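Local coordinates for intracellular protein transport protein USO1 (Saccharomyces cerevisiae S288c, PDB 6LSU), which is required for protein transport from the endoplasmic reticulum to the Golgi complex, acting as an elongated, homodimeric membrane tether with globular heads and a coiled-coil tail, at residues L687-D692 / P697-S702; S677-N682 / Y704-F709; W411-N416 / F518-I523. All blocks are in the same frame, centred on the assembly; numbering follows the deposited sequence.

Interaction 1 of 3, residues L687-D692 / P697-S702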
loop_
_atom_site.group_PDB
_atom_site.type_symbol
_atom_site.label_atom_id
_atom_site.label_comp_id
_atom_site.label_asym_id
_atom_site.label_seq_id
_atom_site.Cartn_x
_atom_site.Cartn_y
_atom_site.Cartn_z
ATOM N N LEU A 687 4.948 7.795 3.766
ATOM C CA LEU A 687 3.514 7.582 4.076
ATOM C C LEU A 687 3.400 7.143 5.530
ATOM O O LEU A 687 4.338 6.442 6.002
ATOM C CB LEU A 687 2.964 6.497 3.152
ATOM C CG LEU A 687 2.655 6.946 1.729
ATOM C CD1 LEU A 687 2.995 5.839 0.750
ATOM C CD2 LEU A 687 1.203 7.392 1.596
ATOM N N THR A 688 2.311 7.533 6.199
ATOM C CA THR A 688 1.979 7.136 7.599
ATOM C C THR A 688 3.252 7.252 8.433
ATOM O O THR A 688 3.779 6.262 8.934
ATOM C CB THR A 688 1.314 5.748 7.622
ATOM O OG1 THR A 688 0.352 5.693 6.565
ATOM C CG2 THR A 688 0.604 5.433 8.920
ATOM N N PRO A 689 3.799 8.478 8.553
ATOM C CA PRO A 689 5.015 8.738 9.337
ATOM C C PRO A 689 4.714 9.049 10.812
ATOM O O PRO A 689 3.535 9.303 11.113
ATOM C CB PRO A 689 5.503 10.020 8.660
ATOM C CG PRO A 689 4.202 10.773 8.438
ATOM C CD PRO A 689 3.242 9.707 7.960
ATOM N N GLU A 690 5.746 9.148 11.663
ATOM C CA GLU A 690 5.556 9.512 13.090
ATOM C C GLU A 690 5.142 10.987 13.210
ATOM O O GLU A 690 5.425 11.769 12.292
ATOM C CB GLU A 690 6.807 9.210 13.909
ATOM C CG GLU A 690 6.460 8.888 15.359
ATOM C CD GLU A 690 7.625 8.669 16.308
ATOM O OE1 GLU A 690 7.372 8.201 17.448
ATOM O OE2 GLU A 690 8.779 8.973 15.914
ATOM N N LEU A 691 4.494 11.354 14.317
ATOM C CA LEU A 691 3.955 12.719 14.548
ATOM C C LEU A 691 4.572 13.407 15.778
ATOM O O LEU A 691 5.246 12.745 16.585
ATOM C CB LEU A 691 2.439 12.618 14.688
ATOM C CG LEU A 691 1.675 12.543 13.368
ATOM C CD1 LEU A 691 1.786 11.150 12.771
ATOM C CD2 LEU A 691 0.215 12.916 13.575
ATOM N N ASP A 692 4.317 14.721 15.855
ATOM C CA ASP A 692 4.836 15.738 16.807
ATOM C C ASP A 692 3.794 16.015 17.880
ATOM O O ASP A 692 2.619 15.670 17.647
ATOM C CB ASP A 692 4.985 17.107 16.137
ATOM C CG ASP A 692 6.259 17.293 15.345
ATOM O OD1 ASP A 692 6.956 16.253 15.116
ATOM O OD2 ASP A 692 6.543 18.471 14.975
ATOM N N PRO A 697 3.865 15.545 10.816
ATOM C CA PRO A 697 4.756 14.437 10.494
ATOM C C PRO A 697 6.222 14.821 10.730
ATOM O O PRO A 697 6.552 15.942 10.515
ATOM C CB PRO A 697 4.484 14.210 9.012
ATOM C CG PRO A 697 3.062 14.695 8.848
ATOM C CD PRO A 697 2.977 15.924 9.719
ATOM N N LYS A 698 7.050 13.850 11.118
ATOM C CA LYS A 698 8.503 14.044 11.353
ATOM C C LYS A 698 9.224 13.835 10.026
ATOM O O LYS A 698 10.057 12.854 9.900
ATOM C CB LYS A 698 9.003 13.124 12.466
ATOM C CG LYS A 698 8.408 13.421 13.832
ATOM C CD LYS A 698 9.010 12.581 14.923
ATOM C CE LYS A 698 8.343 12.808 16.261
ATOM N NZ LYS A 698 9.228 12.424 17.386
ATOM N N VAL A 699 8.915 14.737 9.087
ATOM C CA VAL A 699 9.438 14.707 7.693
ATOM C C VAL A 699 10.074 16.073 7.481
ATOM O O VAL A 699 9.319 17.095 7.555
ATOM C CB VAL A 699 8.325 14.395 6.662
ATOM C CG1 VAL A 699 8.785 14.564 5.224
ATOM C CG2 VAL A 699 7.776 12.993 6.864
ATOM N N TYR A 700 11.345 16.093 7.115
ATOM C CA TYR A 700 12.133 17.347 6.962
ATOM C C TYR A 700 12.795 17.422 5.578
ATOM O O TYR A 700 12.755 18.473 4.955
ATOM C CB TYR A 700 13.134 17.388 8.135
ATOM C CG TYR A 700 12.445 17.291 9.478
ATOM C CD1 TYR A 700 11.561 18.273 9.891
ATOM C CD2 TYR A 700 12.599 16.185 10.290
ATOM C CE1 TYR A 700 10.873 18.175 11.084
ATOM C CE2 TYR A 700 11.906 16.075 11.495
ATOM C CZ TYR A 700 11.069 17.092 11.899
ATOM O OH TYR A 700 10.389 17.017 13.073
ATOM N N PHE A 701 13.391 16.320 5.130
ATOM C CA PHE A 701 14.250 16.241 3.932
ATOM C C PHE A 701 13.529 15.514 2.789
ATOM O O PHE A 701 13.163 14.388 2.922
ATOM C CB PHE A 701 15.562 15.538 4.286
ATOM C CG PHE A 701 16.298 16.279 5.367
ATOM C CD1 PHE A 701 17.163 17.311 5.042
ATOM C CD2 PHE A 701 16.032 16.034 6.700
ATOM C CE1 PHE A 701 17.796 18.054 6.029
ATOM C CE2 PHE A 701 16.654 16.778 7.683
ATOM C CZ PHE A 701 17.542 17.782 7.350
ATOM N N SER A 702 13.373 16.184 1.659
ATOM C CA SER A 702 13.114 15.557 0.347
ATOM C C SER A 702 14.192 14.517 0.060
ATOM O O SER A 702 15.401 14.800 0.278
ATOM C CB SER A 702 13.076 16.530 -0.748
ATOM O OG SER A 702 13.315 15.852 -1.966
#
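Lys698 and Glu690 hold this contact, in which two parts of the loop linking helix 660-673 to helix 703-711 meet nearly at right angles, with an inverse gamma turn centred on Lys698. Lys698 N donates to Glu690 O at 2.9 Å. The bond is somewhat bent, with 148° at the hydrogen. The same oxygen also meets the CA-H of Pro697, with Pro697 CA 3.3 Å from Glu690 O, so one carbonyl engages two successive residues as the chain enters the turn. The turn itself closes through a weak bond from Val699 N to Pro697 O.

Beside this polar centre the two proline rings lie next to each other, pointing the same way, with Pro689 CG 3.5 Å from Pro697 CB. Val699 extends the apolar patch more loosely, its CG2 coming near Pro689 CB. On the exposed side, the Lys698 chain is fully extended and runs alongside the equally extended Glu690. That brings Lys698 NZ to 3.8 Å from Glu690 OE2, a long salt bridge and presumably a modest one. The Lys698 methylenes are used as well: Asp692 slants across them, its OD1 3.4 Å from Lys698 CG.

Further out, Phe421 of helix 421-435 supports both prolines, and Phe515 of helix 514-528 backs Pro697 and Val699. The loop is thus laid against the helices of the head as irregular surface packing. Asp692 divides its carboxylate: OD2 forms a salt bridge with Arg577 at the start of helix 577-590, whereas OD1 stays with Lys698, 5.0 Å from Lys698 NZ, too far for direct pairing of the charges.

Interaction 2 of 3, residues S677-N682 / Y704-F709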
loop_
_atom_site.group_PDB
_atom_site.type_symbol
_atom_site.label_atom_id
_atom_site.label_comp_id
_atom_site.label_asym_id
_atom_site.label_seq_id
_atom_site.Cartn_x
_atom_site.Cartn_y
_atom_site.Cartn_z
ATOM N N SER A 677 20.457 13.188 10.562
ATOM C CA SER A 677 21.057 11.937 11.088
ATOM C C SER A 677 19.950 10.903 11.349
ATOM O O SER A 677 20.185 9.700 11.071
ATOM C CB SER A 677 21.877 12.203 12.319
ATOM O OG SER A 677 21.038 12.555 13.405
ATOM N N LYS A 678 18.789 11.323 11.862
ATOM C CA LYS A 678 17.739 10.333 12.186
ATOM C C LYS A 678 16.603 10.455 11.175
ATOM O O LYS A 678 15.550 10.991 11.510
ATOM C CB LYS A 678 17.365 10.362 13.672
ATOM C CG LYS A 678 17.966 9.220 14.512
ATOM C CD LYS A 678 18.490 7.987 13.739
ATOM C CE LYS A 678 17.427 7.204 12.982
ATOM N NZ LYS A 678 17.989 6.516 11.795
ATOM N N VAL A 679 16.867 9.941 9.976
ATOM C CA VAL A 679 15.900 9.746 8.868
ATOM C C VAL A 679 16.090 8.316 8.363
ATOM O O VAL A 679 17.249 7.929 8.129
ATOM C CB VAL A 679 16.105 10.765 7.732
ATOM C CG1 VAL A 679 16.161 12.183 8.273
ATOM C CG2 VAL A 679 17.329 10.458 6.873
ATOM N N ASP A 680 14.991 7.577 8.220
ATOM C CA ASP A 680 14.968 6.195 7.670
ATOM C C ASP A 680 15.304 6.292 6.173
ATOM O O ASP A 680 14.593 7.034 5.473
ATOM C CB ASP A 680 13.604 5.519 7.907
ATOM C CG ASP A 680 12.709 6.162 8.965
ATOM O OD1 ASP A 680 13.172 7.120 9.630
ATOM O OD2 ASP A 680 11.538 5.717 9.111
ATOM N N MET A 681 16.327 5.575 5.689
ATOM C CA MET A 681 16.774 5.640 4.262
ATOM C C MET A 681 15.802 4.856 3.365
ATOM O O MET A 681 16.245 3.925 2.654
ATOM C CB MET A 681 18.193 5.092 4.078
ATOM C CG MET A 681 19.223 5.756 4.968
ATOM S SD MET A 681 19.232 7.565 4.811
ATOM C CE MET A 681 20.719 7.973 5.721
ATOM N N ASN A 682 14.536 5.281 3.360
ATOM C CA ASN A 682 13.401 4.697 2.598
ATOM C C ASN A 682 13.071 5.626 1.424
ATOM O O ASN A 682 12.948 6.845 1.672
ATOM C CB ASN A 682 12.167 4.552 3.488
ATOM C CG ASN A 682 11.668 5.885 4.013
ATOM O OD1 ASN A 682 10.825 6.528 3.395
ATOM N ND2 ASN A 682 12.193 6.322 5.144
ATOM N N TYR A 704 15.328 13.476 -2.695
ATOM C CA TYR A 704 16.337 13.860 -3.707
ATOM C C TYR A 704 17.508 14.533 -2.993
ATOM O O TYR A 704 18.648 14.314 -3.425
ATOM C CB TYR A 704 15.725 14.756 -4.788
ATOM C CG TYR A 704 14.421 14.199 -5.274
ATOM C CD1 TYR A 704 14.401 12.995 -5.963
ATOM C CD2 TYR A 704 13.205 14.799 -4.949
ATOM C CE1 TYR A 704 13.206 12.417 -6.361
ATOM C CE2 TYR A 704 12.002 14.232 -5.360
ATOM C CZ TYR A 704 12.012 13.024 -6.050
ATOM O OH TYR A 704 10.882 12.409 -6.456
ATOM N N PHE A 705 17.244 15.322 -1.942
ATOM C CA PHE A 705 18.320 16.042 -1.220
ATOM C C PHE A 705 19.179 15.003 -0.492
ATOM O O PHE A 705 20.448 15.024 -0.617
ATOM C CB PHE A 705 17.787 17.083 -0.242
ATOM C CG PHE A 705 18.899 17.615 0.616
ATOM C CD1 PHE A 705 19.760 18.573 0.113
ATOM C CD2 PHE A 705 19.128 17.098 1.883
ATOM C CE1 PHE A 705 20.813 19.053 0.877
ATOM C CE2 PHE A 705 20.205 17.552 2.633
ATOM C CZ PHE A 705 21.042 18.538 2.133
ATOM N N ILE A 706 18.505 14.104 0.232
ATOM C CA ILE A 706 19.155 12.957 0.935
ATOM C C ILE A 706 20.047 12.199 -0.043
ATOM O O ILE A 706 21.097 11.786 0.394
ATOM C CB ILE A 706 18.122 12.008 1.563
ATOM C CG1 ILE A 706 17.238 12.715 2.587
ATOM C CG2 ILE A 706 18.814 10.824 2.190
ATOM C CD1 ILE A 706 16.014 11.953 2.969
ATOM N N GLN A 707 19.611 11.934 -1.282
ATOM C CA GLN A 707 20.378 11.073 -2.213
ATOM C C GLN A 707 21.600 11.889 -2.622
ATOM O O GLN A 707 22.742 11.347 -2.685
ATOM C CB GLN A 707 19.557 10.655 -3.438
ATOM C CG GLN A 707 18.760 9.363 -3.290
ATOM C CD GLN A 707 17.710 9.269 -4.373
ATOM O OE1 GLN A 707 18.022 9.169 -5.558
ATOM N NE2 GLN A 707 16.453 9.346 -3.969
ATOM N N LEU A 708 21.365 13.163 -2.937
ATOM C CA LEU A 708 22.456 14.070 -3.381
ATOM C C LEU A 708 23.513 14.185 -2.260
ATOM O O LEU A 708 24.690 13.980 -2.529
ATOM C CB LEU A 708 21.870 15.432 -3.714
ATOM C CG LEU A 708 22.932 16.472 -4.063
ATOM C CD1 LEU A 708 23.447 16.235 -5.476
ATOM C CD2 LEU A 708 22.401 17.885 -3.915
ATOM N N PHE A 709 23.102 14.454 -1.023
ATOM C CA PHE A 709 24.049 14.611 0.092
ATOM C C PHE A 709 24.861 13.320 0.226
ATOM O O PHE A 709 26.103 13.362 0.068
ATOM C CB PHE A 709 23.346 14.996 1.390
ATOM C CG PHE A 709 24.326 15.183 2.506
ATOM C CD1 PHE A 709 25.179 16.276 2.523
ATOM C CD2 PHE A 709 24.455 14.226 3.489
ATOM C CE1 PHE A 709 26.095 16.439 3.550
ATOM C CE2 PHE A 709 25.377 14.383 4.508
ATOM C CZ PHE A 709 26.201 15.484 4.532
#
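Ile706 faces Val679 and Met681 with its two branches, joining helix 703-711 to the loop that follows helix 660-673. The loop makes an inverse gamma turn centred on Met681, closed by a weak bond from Asn682 N to Asp680 O. The contact is small and wholly apolar.

In Ile706, CG1 stands anti to the carbonyl carbon (chi1 -60°) and CD1 continues nearly extended, which separates the two reaching points: CD1 goes to the valine and CG2 to the methionine. Val679 points its side chain at the helix, and its CG2, set between the backbone N and the carbonyl carbon, lies 4.4 Å from Ile706 CD1.

Met681 arrives differently. Its CB does not aim at the helix, but the chain folds back at CG (chi2 -54°) and swings the sulfur inward, with the methyl running on nearly straight beyond it. Ile706 also packs on Phe676 and Phe701, while Phe705 and Phe709 of the same helix touch Met630 of helix 622-637. At the exposed end of the contact, Met681 SD rests 4.2 Å from Ile706 CG2.

Interaction 3 of 3, residues W411-N416 / F518-I523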
loop_
_atom_site.group_PDB
_atom_site.type_symbol
_atom_site.label_atom_id
_atom_site.label_comp_id
_atom_site.label_asym_id
_atom_site.label_seq_id
_atom_site.Cartn_x
_atom_site.Cartn_y
_atom_site.Cartn_z
ATOM N N TRP A 411 -4.501 19.947 -3.979
ATOM C CA TRP A 411 -4.682 19.105 -2.775
ATOM C C TRP A 411 -3.343 18.982 -2.089
ATOM O O TRP A 411 -3.292 19.231 -0.854
ATOM C CB TRP A 411 -5.240 17.726 -3.116
ATOM C CG TRP A 411 -6.722 17.737 -3.235
ATOM C CD1 TRP A 411 -7.520 18.807 -3.471
ATOM C CD2 TRP A 411 -7.586 16.601 -3.167
ATOM N NE1 TRP A 411 -8.831 18.417 -3.551
ATOM C CE2 TRP A 411 -8.897 17.073 -3.329
ATOM C CE3 TRP A 411 -7.375 15.245 -2.947
ATOM C CZ2 TRP A 411 -9.987 16.227 -3.336
ATOM C CZ3 TRP A 411 -8.461 14.411 -2.921
ATOM C CH2 TRP A 411 -9.749 14.897 -3.115
ATOM N N MET A 412 -2.318 18.690 -2.896
ATOM C CA MET A 412 -0.929 18.573 -2.415
ATOM C C MET A 412 -0.571 19.811 -1.568
ATOM O O MET A 412 0.038 19.608 -0.461
ATOM C CB MET A 412 0.061 18.423 -3.577
ATOM C CG MET A 412 1.373 17.946 -3.071
ATOM S SD MET A 412 2.600 17.780 -4.350
ATOM C CE MET A 412 2.367 19.350 -5.151
ATOM N N LEU A 413 -0.861 21.022 -2.077
ATOM C CA LEU A 413 -0.309 22.310 -1.545
ATOM C C LEU A 413 -1.198 22.849 -0.426
ATOM O O LEU A 413 -0.631 23.118 0.650
ATOM C CB LEU A 413 -0.243 23.380 -2.644
ATOM C CG LEU A 413 0.749 23.117 -3.761
ATOM C CD1 LEU A 413 0.733 24.227 -4.777
ATOM C CD2 LEU A 413 2.141 22.940 -3.202
ATOM N N TYR A 414 -2.514 22.999 -0.685
ATOM C CA TYR A 414 -3.436 23.786 0.162
ATOM C C TYR A 414 -4.477 22.925 0.887
ATOM O O TYR A 414 -5.436 23.533 1.456
ATOM C CB TYR A 414 -4.172 24.855 -0.660
ATOM C CG TYR A 414 -3.274 25.736 -1.482
ATOM C CD1 TYR A 414 -2.528 26.765 -0.920
ATOM C CD2 TYR A 414 -3.159 25.509 -2.852
ATOM C CE1 TYR A 414 -1.663 27.532 -1.700
ATOM C CE2 TYR A 414 -2.306 26.271 -3.637
ATOM C CZ TYR A 414 -1.544 27.277 -3.056
ATOM O OH TYR A 414 -0.685 27.988 -3.844
ATOM N N ALA A 415 -4.377 21.585 0.860
ATOM C CA ALA A 415 -5.447 20.731 1.435
ATOM C C ALA A 415 -4.986 20.209 2.782
ATOM O O ALA A 415 -5.134 18.972 3.028
ATOM C CB ALA A 415 -5.829 19.596 0.526
ATOM N N ASN A 416 -4.465 21.097 3.629
ATOM C CA ASN A 416 -4.299 20.787 5.074
ATOM C C ASN A 416 -5.673 20.996 5.726
ATOM O O ASN A 416 -6.589 21.557 5.066
ATOM C CB ASN A 416 -3.134 21.565 5.688
ATOM C CG ASN A 416 -3.415 23.046 5.830
ATOM O OD1 ASN A 416 -4.437 23.559 5.375
ATOM N ND2 ASN A 416 -2.511 23.745 6.482
ATOM N N PHE A 518 7.320 22.222 1.417
ATOM C CA PHE A 518 8.096 20.951 1.370
ATOM C C PHE A 518 7.792 20.182 0.072
ATOM O O PHE A 518 8.693 19.791 -0.661
ATOM C CB PHE A 518 7.809 20.117 2.603
ATOM C CG PHE A 518 8.413 18.738 2.473
ATOM C CD1 PHE A 518 9.771 18.544 2.644
ATOM C CD2 PHE A 518 7.650 17.684 1.986
ATOM C CE1 PHE A 518 10.329 17.281 2.420
ATOM C CE2 PHE A 518 8.211 16.443 1.756
ATOM C CZ PHE A 518 9.548 16.233 1.981
ATOM N N PHE A 519 6.510 20.027 -0.241
ATOM C CA PHE A 519 6.011 19.451 -1.513
ATOM C C PHE A 519 6.549 20.238 -2.696
ATOM O O PHE A 519 7.219 19.584 -3.567
ATOM C CB PHE A 519 4.498 19.275 -1.440
ATOM C CG PHE A 519 4.088 18.140 -0.538
ATOM C CD1 PHE A 519 4.751 16.923 -0.587
ATOM C CD2 PHE A 519 3.007 18.274 0.342
ATOM C CE1 PHE A 519 4.390 15.886 0.274
ATOM C CE2 PHE A 519 2.616 17.230 1.181
ATOM C CZ PHE A 519 3.328 16.055 1.166
ATOM N N THR A 520 6.347 21.553 -2.726
ATOM C CA THR A 520 6.860 22.443 -3.814
ATOM C C THR A 520 8.364 22.198 -4.012
ATOM O O THR A 520 8.820 21.867 -5.124
ATOM C CB THR A 520 6.522 23.909 -3.532
ATOM O OG1 THR A 520 5.092 23.999 -3.409
ATOM C CG2 THR A 520 6.883 24.825 -4.674
ATOM N N THR A 521 9.172 22.296 -2.990
ATOM C CA THR A 521 10.615 22.127 -3.233
ATOM C C THR A 521 10.846 20.687 -3.712
ATOM O O THR A 521 11.682 20.432 -4.562
ATOM C CB THR A 521 11.410 22.555 -1.998
ATOM O OG1 THR A 521 10.790 21.995 -0.827
ATOM C CG2 THR A 521 11.440 24.054 -1.901
ATOM N N ASP A 522 10.151 19.733 -3.130
ATOM C CA ASP A 522 10.343 18.298 -3.466
ATOM C C ASP A 522 9.957 18.020 -4.932
ATOM O O ASP A 522 10.676 17.343 -5.635
ATOM C CB ASP A 522 9.523 17.399 -2.552
ATOM C CG ASP A 522 9.699 15.916 -2.884
ATOM O OD1 ASP A 522 10.808 15.397 -2.632
ATOM O OD2 ASP A 522 8.762 15.323 -3.476
ATOM N N ILE A 523 8.892 18.607 -5.433
ATOM C CA ILE A 523 8.575 18.481 -6.890
ATOM C C ILE A 523 9.666 19.129 -7.740
ATOM O O ILE A 523 10.111 18.426 -8.675
ATOM C CB ILE A 523 7.164 19.017 -7.205
ATOM C CG1 ILE A 523 6.547 18.201 -8.324
ATOM C CG2 ILE A 523 7.112 20.491 -7.497
ATOM C CD1 ILE A 523 6.342 16.813 -7.891
#
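Met412 lays its side chain obliquely over the base of Phe519, and these two residues bury most of the surface where helix 404-414 meets helix 514-528. The methionine carries CG anti to the backbone N (chi1 -165°) and stays straight as far as the sulfur, an extended course that carries CG and SD to Phe519; only the terminal methyl bends aside. Met412 CG comes to 3.7 Å from Phe519 CG, and Met412 SD to 3.8 Å from Phe519 CB. Measured to the centre of the Phe519 ring, the Met412 sulfur is 4.8 Å away and 40° off the ring normal, an oblique Met-aromatic contact.

Phe519 points its side chain at the helix opposite and also meets the backbone there. Its CD2 lies 3.4 Å from Met412 O, which approaches the ring obliquely. That carbonyl sits near the end of its helix, which Ala415 leaves, and it accepts a hydrogen bond from Arg424 NH2. The arginine belongs to helix 421-435, which also touches the Phe519 side chain and, through Ser428, Met412.

Leu413 adds a smaller patch. Its side chain crosses that of Thr520 at about a right angle, and Leu413 CD2 is the branch beside Thr520 OG1. The threonine hydroxyl is directed to its own helix, where it bonds to Lys516 O one turn back; toward the leucine it makes a van der Waals contact. Leu413 O is in turn held by Asn513 ND2, just ahead of helix 514-528.

All four touching residues are buried. The pair joins helices about a hundred residues apart, and segment 411-416 lies in the seventh armadillo repeat of the Uso1 head; such helix-on-helix packing of buried apolar side chains is as expected in an armadillo-type alpha-solenoid.

Interaction 3 comes first along the chain, tying helix 404-414 to helix 514-528 in the buried part of the head. Interactions 1 and 2 follow, both made by the long connection between helices 660-673 and 703-711; 687-692/697-702 falls within the span bracketed by 677-682/704-709. The centres of interactions 1 and 2 lie about 13 Å apart. Those of interactions 1 and 3 are about 14 Å apart, and those of interactions 2 and 3 about 19 Å. Phe701 packs on Ile706, joining interactions 1 and 2, while Ser702, which caps helix 703-711, probably hydrogen-bonds Asp522 of helix 514-528. A late connecting loop and the helix after it are thereby laid against earlier solenoid helices.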